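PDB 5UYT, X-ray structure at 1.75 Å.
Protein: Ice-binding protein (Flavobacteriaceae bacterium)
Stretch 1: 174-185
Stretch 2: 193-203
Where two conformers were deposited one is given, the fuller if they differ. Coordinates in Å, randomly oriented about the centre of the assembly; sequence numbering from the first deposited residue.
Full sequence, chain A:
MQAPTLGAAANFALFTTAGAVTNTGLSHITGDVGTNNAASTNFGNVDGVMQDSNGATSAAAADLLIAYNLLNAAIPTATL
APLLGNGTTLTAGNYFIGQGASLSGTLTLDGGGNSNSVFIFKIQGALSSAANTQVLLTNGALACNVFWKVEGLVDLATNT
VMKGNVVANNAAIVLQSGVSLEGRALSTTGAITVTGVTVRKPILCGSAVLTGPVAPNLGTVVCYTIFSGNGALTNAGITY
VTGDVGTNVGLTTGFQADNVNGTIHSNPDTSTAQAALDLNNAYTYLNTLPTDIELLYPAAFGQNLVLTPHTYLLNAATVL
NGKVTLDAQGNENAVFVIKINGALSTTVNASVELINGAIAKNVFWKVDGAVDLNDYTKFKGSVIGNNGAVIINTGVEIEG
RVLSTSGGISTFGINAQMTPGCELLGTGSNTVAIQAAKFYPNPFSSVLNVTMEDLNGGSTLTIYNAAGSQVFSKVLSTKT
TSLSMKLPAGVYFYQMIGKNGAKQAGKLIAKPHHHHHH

Stretch 1 (174-185) VLQSGVSLEGRA
Stretch 2, residues 193-203: TVTGVTVRKPI

Stretches 174-185 and 193-203 run parallel as two ladders separated by loops. In the first, Val 174 pairs with Thr 193 and Leu 175 with Val 194; beyond a one-residue shift, Ser 180 pairs with Thr 198, Leu 181 with Val 199 and Glu 182 with Arg 200. Most strand residues lie near phi -120°, psi 120°; Val 194 (-125/146°), Thr 195 (-139/112°) and Arg 184 (-142/148°) depart from this.

Leu 175 N donates to Thr 193 O (2.9 Å), and Leu 175 O accepts from Thr 195 N (3.1 Å). The second ladder repeats this alternation: Thr 198 N to Val 179 O (2.9 Å), Leu 181 N to Thr 198 O (2.8 Å), Arg 200 N to Leu 181 O (3.0 Å) and Gly 183 N to Arg 200 O (3.0 Å).

Between them, Gln 176 to Val 179 form a type II turn. Positive phi favours glycine at Gly 178 (83/3°) and at Gly 196 (59/49°), whose CA lies nearest that of Ser 177; Gly 178 N donates to Gly 196 O (3.0 Å).

Leu 175, Val 194 (m), Leu 181 and Val 199 share a buried, apolar face. Leu 175 (m, t) brings CD1 to Val 194 CG1 (3.8 Å) and Val 199 CG2 (4.1 Å). Leu 181 instead adopts t, p, placing CD2 4.0 Å from CG1 of Val 199 (t). Val 197 (m) sets CG1 3.9 Å from Leu 175 CB and 4.1 Å from Val 179 CB, touching residues before and after the turn's middle.

The other face carries Val 174 (t), Thr 193 (m), Ser 180 (t), Thr 198 (m), Glu 182 (t, t, -2°) and Arg 200 (m, -139°, t, -100°), whose end leads away; partial exposure suits their mostly polar side chains. Thr 195 is p, Lys 201 p, t, t, t. A water links Thr 198 OG1 to Val 179 O.

At the corner, Gly 183 (154/-157°) is required: a CB would clash with Leu 181 CD1. Arg 184 (m, t, t, 95°) lays one guanidinium face over Pro 202, NH1 to CD 3.4 Å.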

# COMPACT_ATOMS: atom_id res chain seq x y z
N VAL A 174 -4.23 -12.64 19.30
CA VAL A 174 -3.07 -11.89 19.77
C VAL A 174 -1.92 -12.23 18.81
O VAL A 174 -1.54 -13.41 18.69
CB VAL A 174 -2.68 -12.26 21.23
CG1 VAL A 174 -1.45 -11.46 21.65
CG2 VAL A 174 -3.84 -12.03 22.21
N LEU A 175 -1.38 -11.20 18.16
CA LEU A 175 -0.29 -11.37 17.21
C LEU A 175 0.91 -10.64 17.77
O LEU A 175 0.92 -9.42 17.86
CB LEU A 175 -0.68 -10.80 15.83
CG LEU A 175 -1.95 -11.37 15.17
CD1 LEU A 175 -2.08 -10.79 13.77
CD2 LEU A 175 -1.97 -12.89 15.15
N GLN A 176 1.92 -11.40 18.16
CA GLN A 176 3.06 -10.85 18.86
C GLN A 176 4.08 -10.23 17.90
O GLN A 176 3.91 -10.30 16.68
CB GLN A 176 3.69 -11.96 19.71
CG GLN A 176 2.85 -12.43 20.90
CD GLN A 176 3.58 -13.43 21.77
OE1 GLN A 176 4.73 -13.20 22.17
NE2 GLN A 176 2.94 -14.57 22.07
N SER A 177 5.13 -9.62 18.46
CA SER A 177 6.14 -8.87 17.72
C SER A 177 6.61 -9.63 16.47
O SER A 177 7.06 -10.77 16.57
CB SER A 177 7.33 -8.59 18.65
OG SER A 177 8.37 -7.97 17.91
N GLY A 178 6.49 -8.99 15.30
CA GLY A 178 7.10 -9.51 14.07
C GLY A 178 6.31 -10.57 13.34
O GLY A 178 6.79 -11.12 12.33
N VAL A 179 5.11 -10.89 13.84
CA VAL A 179 4.22 -11.79 13.10
C VAL A 179 3.99 -11.25 11.70
O VAL A 179 3.81 -10.03 11.51
CB VAL A 179 2.88 -12.01 13.83
CG1 VAL A 179 1.81 -12.58 12.89
CG2 VAL A 179 3.07 -12.94 15.02
N SER A 180 4.02 -12.15 10.72
CA SER A 180 3.81 -11.78 9.33
C SER A 180 2.70 -12.67 8.79
O SER A 180 2.91 -13.87 8.61
CB SER A 180 5.10 -12.00 8.54
OG SER A 180 4.91 -11.48 7.25
N LEU A 181 1.54 -12.07 8.52
CA LEU A 181 0.36 -12.81 8.09
C LEU A 181 -0.07 -12.40 6.69
O LEU A 181 -0.44 -11.24 6.45
CB LEU A 181 -0.78 -12.57 9.10
CG LEU A 181 -2.19 -13.11 8.79
CD1 LEU A 181 -2.14 -14.60 8.47
CD2 LEU A 181 -3.19 -12.82 9.92
N GLU A 182 -0.00 -13.34 5.75
CA GLU A 182 -0.64 -13.15 4.43
C GLU A 182 -1.98 -13.85 4.65
O GLU A 182 -2.05 -15.07 4.63
CB GLU A 182 0.18 -13.85 3.33
CG GLU A 182 -0.42 -13.69 1.93
CD GLU A 182 0.21 -14.61 0.87
OE1 GLU A 182 1.16 -15.38 1.16
OE2 GLU A 182 -0.25 -14.56 -0.27
N GLY A 183 -3.03 -13.06 4.87
CA GLY A 183 -4.26 -13.63 5.40
C GLY A 183 -5.03 -12.55 6.16
O GLY A 183 -4.84 -11.35 5.95
N ARG A 184 -5.88 -13.00 7.07
CA ARG A 184 -6.73 -12.10 7.83
C ARG A 184 -6.84 -12.61 9.26
O ARG A 184 -6.78 -13.84 9.48
CB ARG A 184 -8.15 -12.05 7.21
CG ARG A 184 -8.20 -11.43 5.81
CD ARG A 184 -9.60 -11.59 5.20
NE ARG A 184 -9.67 -11.00 3.86
CZ ARG A 184 -9.50 -11.68 2.72
NH1 ARG A 184 -9.25 -12.98 2.74
NH2 ARG A 184 -9.58 -11.05 1.53
N ALA A 185 -6.98 -11.69 10.22
CA ALA A 185 -7.37 -12.06 11.58
C ALA A 185 -8.79 -11.57 11.80
O ALA A 185 -9.04 -10.36 11.79
CB ALA A 185 -6.40 -11.48 12.62
N THR A 193 -5.32 -7.94 19.31
CA THR A 193 -4.17 -7.19 19.81
C THR A 193 -2.98 -7.52 18.92
O THR A 193 -2.61 -8.70 18.79
CB THR A 193 -3.85 -7.63 21.26
OG1 THR A 193 -5.01 -7.44 22.07
CG2 THR A 193 -2.69 -6.81 21.85
N VAL A 194 -2.41 -6.51 18.27
CA VAL A 194 -1.25 -6.75 17.42
C VAL A 194 -0.09 -5.85 17.85
O VAL A 194 -0.30 -4.73 18.31
CB VAL A 194 -1.58 -6.56 15.91
CG1 VAL A 194 -2.73 -7.48 15.51
CG2 VAL A 194 -1.89 -5.09 15.56
N THR A 195 1.14 -6.33 17.72
CA THR A 195 2.29 -5.52 18.13
C THR A 195 3.39 -5.71 17.07
O THR A 195 3.95 -6.80 16.93
CB THR A 195 2.77 -5.88 19.57
OG1 THR A 195 3.14 -7.26 19.62
CG2 THR A 195 1.66 -5.71 20.59
N GLY A 196 3.68 -4.65 16.31
CA GLY A 196 4.76 -4.68 15.34
C GLY A 196 4.57 -5.76 14.29
O GLY A 196 5.50 -6.52 14.00
N VAL A 197 3.38 -5.84 13.70
CA VAL A 197 3.08 -6.92 12.79
C VAL A 197 3.05 -6.47 11.32
O VAL A 197 2.99 -5.29 11.03
CB VAL A 197 1.75 -7.63 13.12
CG1 VAL A 197 1.78 -8.10 14.56
CG2 VAL A 197 0.56 -6.69 12.87
N THR A 198 3.03 -7.46 10.42
CA THR A 198 2.68 -7.20 9.02
C THR A 198 1.52 -8.11 8.70
O THR A 198 1.61 -9.33 8.91
CB THR A 198 3.84 -7.54 8.09
OG1 THR A 198 4.94 -6.68 8.39
CG2 THR A 198 3.43 -7.36 6.59
N VAL A 199 0.42 -7.53 8.21
CA VAL A 199 -0.77 -8.34 7.86
C VAL A 199 -1.27 -7.76 6.53
O VAL A 199 -1.62 -6.58 6.47
CB VAL A 199 -1.93 -8.25 8.90
CG1 VAL A 199 -3.10 -9.13 8.48
CG2 VAL A 199 -1.48 -8.65 10.29
N ARG A 200 -1.32 -8.59 5.49
CA ARG A 200 -1.79 -8.15 4.18
C ARG A 200 -2.84 -9.15 3.73
O ARG A 200 -2.58 -10.36 3.66
CB ARG A 200 -0.64 -8.09 3.19
CG ARG A 200 0.59 -7.38 3.76
CD ARG A 200 1.22 -6.48 2.73
NE ARG A 200 2.52 -5.98 3.15
CZ ARG A 200 2.73 -4.77 3.67
NH1 ARG A 200 1.70 -3.92 3.88
NH2 ARG A 200 3.94 -4.43 4.00
N LYS A 201 -4.04 -8.65 3.45
CA LYS A 201 -5.11 -9.55 2.99
C LYS A 201 -4.68 -10.24 1.69
O LYS A 201 -3.94 -9.65 0.85
CB LYS A 201 -6.45 -8.80 2.85
CG LYS A 201 -6.46 -7.73 1.78
CD LYS A 201 -7.79 -6.99 1.76
CE LYS A 201 -7.84 -5.98 0.62
NZ LYS A 201 -9.15 -5.24 0.56
N PRO A 202 -5.07 -11.51 1.52
CA PRO A 202 -4.66 -12.24 0.33
C PRO A 202 -5.41 -11.72 -0.89
O PRO A 202 -6.53 -11.25 -0.78
CB PRO A 202 -5.04 -13.70 0.63
CG PRO A 202 -5.93 -13.67 1.80
CD PRO A 202 -5.90 -12.31 2.44
N ILE A 203 -4.74 -11.72 -2.04
CA ILE A 203 -5.38 -11.34 -3.28
C ILE A 203 -5.80 -12.64 -3.96
O ILE A 203 -5.55 -13.74 -3.42
CB ILE A 203 -4.46 -10.43 -4.14
CG1 ILE A 203 -3.14 -11.13 -4.49
CG2 ILE A 203 -4.16 -9.14 -3.37
CD1 ILE A 203 -2.10 -10.22 -5.15
O HOH W 1 6.29 -8.14 10.62
O HOH W 2 -1.73 -12.38 -1.42
O HOH W 3 -8.84 -12.80 -1.22